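Local coordinates for AztD protein (Citrobacter koseri, PDB 6CMK), which acts as a periplasmic zinc chaperone, handing a zinc ion directly to the solute-binding protein AztC of the AztABCD zinc transport system, at residues H216-E230 / S258-F271. Numbering follows the deposited sequence.
Sequences HGSAGSGDTFALSCE and STSTLIGGKGMQYF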
loop_
_atom_site.group_PDB
_atom_site.type_symbol
_atom_site.label_atom_id
_atom_site.label_comp_id
_atom_site.label_asym_id
_atom_site.label_seq_id
_atom_site.Cartn_x
_atom_site.Cartn_y
_atom_site.Cartn_z
ATOM N N HIS B 216 12.871 10.616 -23.946
ATOM C CA HIS B 216 12.976 11.570 -22.851
ATOM C C HIS B 216 11.629 11.645 -22.150
ATOM O O HIS B 216 10.596 11.797 -22.812
ATOM C CB HIS B 216 13.387 12.962 -23.340
ATOM C CG HIS B 216 13.689 13.919 -22.233
ATOM N ND1 HIS B 216 12.737 14.759 -21.695
ATOM C CD2 HIS B 216 14.834 14.165 -21.554
ATOM C CE1 HIS B 216 13.284 15.484 -20.736
ATOM N NE2 HIS B 216 14.556 15.142 -20.630
ATOM N N GLY B 217 11.627 11.532 -20.833
ATOM C CA GLY B 217 10.400 11.496 -20.050
ATOM C C GLY B 217 10.202 10.127 -19.430
ATOM O O GLY B 217 10.365 9.097 -20.091
ATOM N N SER B 218 9.828 10.117 -18.152
ATOM C CA SER B 218 9.775 8.883 -17.381
ATOM C C SER B 218 8.846 9.059 -16.189
ATOM O O SER B 218 8.846 10.107 -15.543
ATOM C CB SER B 218 11.175 8.488 -16.896
ATOM O OG SER B 218 11.799 9.596 -16.267
ATOM N N ALA B 219 8.071 8.016 -15.892
ATOM C CA ALA B 219 7.243 8.008 -14.696
ATOM C C ALA B 219 6.747 6.597 -14.458
ATOM O O ALA B 219 6.660 5.794 -15.384
ATOM C CB ALA B 219 6.042 8.947 -14.815
ATOM N N GLY B 220 6.370 6.324 -13.213
ATOM C CA GLY B 220 5.772 5.059 -12.844
ATOM C C GLY B 220 4.329 5.231 -12.410
ATOM O O GLY B 220 3.955 6.262 -11.857
ATOM N N SER B 221 3.524 4.203 -12.654
ATOM C CA SER B 221 2.147 4.186 -12.168
ATOM C C SER B 221 1.815 2.739 -11.830
ATOM O O SER B 221 1.659 1.907 -12.729
ATOM C CB SER B 221 1.189 4.749 -13.208
ATOM O OG SER B 221 -0.141 4.822 -12.686
ATOM N N GLY B 222 1.694 2.449 -10.542
ATOM C CA GLY B 222 1.495 1.062 -10.145
ATOM C C GLY B 222 2.630 0.206 -10.657
ATOM O O GLY B 222 3.802 0.584 -10.579
ATOM N N ASP B 223 2.286 -0.964 -11.202
ATOM C CA ASP B 223 3.301 -1.920 -11.633
ATOM C C ASP B 223 3.882 -1.620 -13.014
ATOM O O ASP B 223 4.680 -2.424 -13.518
ATOM C CB ASP B 223 2.720 -3.339 -11.610
ATOM C CG ASP B 223 1.775 -3.632 -12.765
ATOM O OD1 ASP B 223 1.308 -2.715 -13.482
ATOM O OD2 ASP B 223 1.494 -4.834 -12.954
ATOM N N THR B 224 3.555 -0.476 -13.614
ATOM C CA THR B 224 3.966 -0.158 -14.977
ATOM C C THR B 224 4.804 1.111 -14.973
ATOM O O THR B 224 4.438 2.102 -14.339
ATOM C CB THR B 224 2.744 0.005 -15.890
ATOM O OG1 THR B 224 2.014 -1.226 -15.897
ATOM C CG2 THR B 224 3.165 0.334 -17.326
ATOM N N PHE B 225 5.945 1.065 -15.654
ATOM C CA PHE B 225 6.793 2.235 -15.804
ATOM C C PHE B 225 6.800 2.663 -17.263
ATOM O O PHE B 225 6.828 1.825 -18.168
ATOM C CB PHE B 225 8.221 1.956 -15.321
ATOM C CG PHE B 225 8.956 3.190 -14.938
ATOM C CD1 PHE B 225 9.660 3.904 -15.888
ATOM C CD2 PHE B 225 8.915 3.661 -13.635
ATOM C CE1 PHE B 225 10.306 5.055 -15.551
ATOM C CE2 PHE B 225 9.568 4.816 -13.286
ATOM C CZ PHE B 225 10.266 5.520 -14.253
ATOM N N ALA B 226 6.774 3.969 -17.497
ATOM C CA ALA B 226 6.689 4.493 -18.852
ATOM C C ALA B 226 7.883 5.382 -19.179
ATOM O O ALA B 226 8.318 6.180 -18.349
ATOM C CB ALA B 226 5.401 5.285 -19.054
ATOM N N LEU B 227 8.393 5.227 -20.401
ATOM C CA LEU B 227 9.393 6.109 -20.989
ATOM C C LEU B 227 8.811 6.633 -22.293
ATOM O O LEU B 227 8.302 5.853 -23.101
ATOM C CB LEU B 227 10.718 5.372 -21.253
ATOM C CG LEU B 227 11.343 4.578 -20.096
ATOM C CD1 LEU B 227 12.567 3.817 -20.589
ATOM C CD2 LEU B 227 11.713 5.489 -18.941
ATOM N N SER B 228 8.881 7.939 -22.503
ATOM C CA SER B 228 8.277 8.541 -23.683
ATOM C C SER B 228 9.336 8.891 -24.720
ATOM O O SER B 228 10.480 9.208 -24.389
ATOM C CB SER B 228 7.485 9.793 -23.306
ATOM O OG SER B 228 8.242 10.646 -22.480
ATOM N N CYS B 229 8.937 8.829 -25.986
ATOM C CA CYS B 229 9.828 9.184 -27.078
ATOM C C CYS B 229 8.988 9.720 -28.236
ATOM O O CYS B 229 7.803 10.029 -28.075
ATOM C CB CYS B 229 10.683 7.976 -27.470
ATOM S SG CYS B 229 9.837 6.815 -28.514
ATOM N N GLU B 230 9.611 9.840 -29.412
ATOM C CA GLU B 230 8.935 10.456 -30.554
ATOM C C GLU B 230 7.838 9.576 -31.149
ATOM O O GLU B 230 6.926 10.105 -31.791
ATOM C CB GLU B 230 9.969 10.816 -31.628
ATOM C CG GLU B 230 11.021 11.797 -31.128
ATOM C CD GLU B 230 12.176 12.006 -32.101
ATOM O OE1 GLU B 230 12.278 11.267 -33.104
ATOM O OE2 GLU B 230 12.987 12.920 -31.851
ATOM N N SER B 258 4.580 14.932 -29.519
ATOM C CA SER B 258 5.124 13.823 -28.747
ATOM C C SER B 258 5.360 14.306 -27.326
ATOM O O SER B 258 5.307 15.503 -27.035
ATOM C CB SER B 258 6.420 13.272 -29.356
ATOM O OG SER B 258 7.491 14.188 -29.199
ATOM N N THR B 259 5.626 13.347 -26.448
ATOM C CA THR B 259 5.770 13.585 -25.022
ATOM C C THR B 259 7.242 13.561 -24.635
ATOM O O THR B 259 7.984 12.659 -25.048
ATOM C CB THR B 259 5.010 12.519 -24.228
ATOM O OG1 THR B 259 3.615 12.603 -24.544
ATOM C CG2 THR B 259 5.216 12.715 -22.736
ATOM N N SER B 260 7.654 14.538 -23.827
ATOM C CA SER B 260 8.994 14.568 -23.265
ATOM C C SER B 260 9.014 14.617 -21.740
ATOM O O SER B 260 10.100 14.592 -21.157
ATOM C CB SER B 260 9.779 15.762 -23.826
ATOM O OG SER B 260 9.136 16.990 -23.539
ATOM N N THR B 261 7.857 14.678 -21.077
ATOM C CA THR B 261 7.795 14.701 -19.622
ATOM C C THR B 261 6.542 13.953 -19.199
ATOM O O THR B 261 5.487 14.156 -19.801
ATOM C CB THR B 261 7.738 16.138 -19.078
ATOM O OG1 THR B 261 8.705 16.946 -19.756
ATOM C CG2 THR B 261 8.014 16.165 -17.579
ATOM N N LEU B 262 6.664 13.099 -18.176
ATOM C CA LEU B 262 5.569 12.249 -17.724
ATOM C C LEU B 262 5.368 12.330 -16.216
ATOM O O LEU B 262 6.316 12.526 -15.451
ATOM C CB LEU B 262 5.807 10.779 -18.060
ATOM C CG LEU B 262 5.763 10.363 -19.516
ATOM C CD1 LEU B 262 6.516 9.052 -19.686
ATOM C CD2 LEU B 262 4.331 10.250 -19.994
ATOM N N ILE B 263 4.115 12.126 -15.802
ATOM C CA ILE B 263 3.758 11.824 -14.423
ATOM C C ILE B 263 2.826 10.613 -14.440
ATOM O O ILE B 263 2.198 10.295 -15.455
ATOM C CB ILE B 263 3.084 13.011 -13.697
ATOM C CG1 ILE B 263 1.857 13.487 -14.475
ATOM C CG2 ILE B 263 4.080 14.156 -13.498
ATOM C CD1 ILE B 263 1.057 14.553 -13.757
ATOM N N GLY B 264 2.773 9.920 -13.312
ATOM C CA GLY B 264 2.005 8.683 -13.194
ATOM C C GLY B 264 1.018 8.711 -12.044
ATOM O O GLY B 264 1.341 9.173 -10.947
ATOM N N GLY B 265 -0.178 8.190 -12.301
ATOM C CA GLY B 265 -1.189 8.106 -11.259
ATOM C C GLY B 265 -0.752 7.217 -10.111
ATOM O O GLY B 265 0.002 6.259 -10.283
ATOM N N LYS B 266 -1.243 7.534 -8.915
ATOM C CA LYS B 266 -0.870 6.744 -7.742
ATOM C C LYS B 266 -1.919 5.710 -7.357
ATOM O O LYS B 266 -1.591 4.527 -7.204
ATOM C CB LYS B 266 -0.579 7.661 -6.551
ATOM C CG LYS B 266 0.882 8.063 -6.453
ATOM C CD LYS B 266 1.560 7.487 -5.213
ATOM C CE LYS B 266 1.584 5.960 -5.204
ATOM N NZ LYS B 266 2.825 5.429 -4.564
ATOM N N GLY B 267 -3.172 6.122 -7.196
ATOM C CA GLY B 267 -4.214 5.195 -6.798
ATOM C C GLY B 267 -4.911 4.515 -7.948
ATOM O O GLY B 267 -5.631 3.534 -7.764
ATOM N N MET B 268 -4.680 5.026 -9.145
ATOM C CA MET B 268 -5.245 4.532 -10.383
ATOM C C MET B 268 -4.095 4.524 -11.380
ATOM O O MET B 268 -3.209 5.375 -11.296
ATOM C CB MET B 268 -6.395 5.466 -10.801
ATOM C CG MET B 268 -7.118 5.196 -12.093
ATOM S SD MET B 268 -8.558 6.304 -12.123
ATOM C CE MET B 268 -7.871 7.808 -12.798
ATOM N N GLN B 269 -4.074 3.549 -12.295
ATOM C CA GLN B 269 -2.971 3.445 -13.254
ATOM C C GLN B 269 -3.251 4.289 -14.489
ATOM O O GLN B 269 -4.161 3.983 -15.270
ATOM C CB GLN B 269 -2.713 1.996 -13.650
ATOM C CG GLN B 269 -2.063 1.212 -12.543
ATOM C CD GLN B 269 -1.588 -0.148 -13.005
ATOM O OE1 GLN B 269 -2.376 -1.080 -13.138
ATOM N NE2 GLN B 269 -0.295 -0.254 -13.290
ATOM N N TYR B 270 -2.444 5.338 -14.678
ATOM C CA TYR B 270 -2.482 6.155 -15.882
ATOM C C TYR B 270 -1.208 6.981 -15.928
ATOM O O TYR B 270 -0.506 7.126 -14.927
ATOM C CB TYR B 270 -3.712 7.081 -15.921
ATOM C CG TYR B 270 -3.707 8.172 -14.871
ATOM C CD1 TYR B 270 -4.276 7.972 -13.615
ATOM C CD2 TYR B 270 -3.134 9.408 -15.132
ATOM C CE1 TYR B 270 -4.279 8.978 -12.657
ATOM C CE2 TYR B 270 -3.125 10.406 -14.184
ATOM C CZ TYR B 270 -3.702 10.197 -12.956
ATOM O OH TYR B 270 -3.680 11.195 -12.023
ATOM N N PHE B 271 -0.945 7.560 -17.101
ATOM C CA PHE B 271 0.117 8.532 -17.254
ATOM C C PHE B 271 -0.456 9.802 -17.853
ATOM O O PHE B 271 -1.428 9.768 -18.610
ATOM C CB PHE B 271 1.247 7.982 -18.129
ATOM C CG PHE B 271 1.873 6.758 -17.564
ATOM C CD1 PHE B 271 2.789 6.862 -16.541
ATOM C CD2 PHE B 271 1.515 5.502 -18.023
ATOM C CE1 PHE B 271 3.349 5.733 -15.980
ATOM C CE2 PHE B 271 2.076 4.368 -17.476
ATOM C CZ PHE B 271 2.993 4.480 -16.453
HETATM O O HOH W 1 9.302 12.766 -17.085
HETATM O O HOH W 2 1.887 4.455 -8.538
HETATM O O HOH W 3 -1.756 -3.121 -14.479
#
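Phe271 lays one ring face over the methyl of Ala226, whose CB stands 3.6 Å from the ring centroid, nearly on the ring normal, in a CH-pi contact. The carbonyl O of Thr224 meets the same ring at its edge, in plane, and Leu262 extends the apolar layer, its CB against Ala219 CB and its CD1 against Ala226 CB. Two adjacent blades of the beta propeller pack here face to face, their innermost strands, 218-221 and 262-264, running nearly parallel (12°).

At the hairpin end the contact turns polar. With OG anti to the backbone N (chi1 -176°), Ser221 reaches into the turn after strand 262-264, giving its proton to Gly265 O (2.8 Å) and accepting from Tyr270 N (3.1 Å). Gln269 spreads its amide NE2 between two acceptors, Ser221 O in a nearly straight bond of 3.0 Å and Asp223 OD1 at 2.9 Å. Thr224 N bonds Ser221 O and Thr224 OG1 bonds Asp223 OD1, each from the face opposite Gln269 NE2, so each oxygen is held on both faces, by the hairpin itself and by Gln269.

At the other end His216 ND1 donates to a lone pair of Ser260 O in a short (2.7 Å) but bent bond, the oxygen lying somewhat out of the ring plane, while NE2 binds zinc beside His126 and His169. With ND1 spent as donor, NE2 is left for the metal; Ser260 O, a second-shell acceptor, probably helps zinc set the ring's rotation and would make the imidazole a somewhat stronger zinc donor.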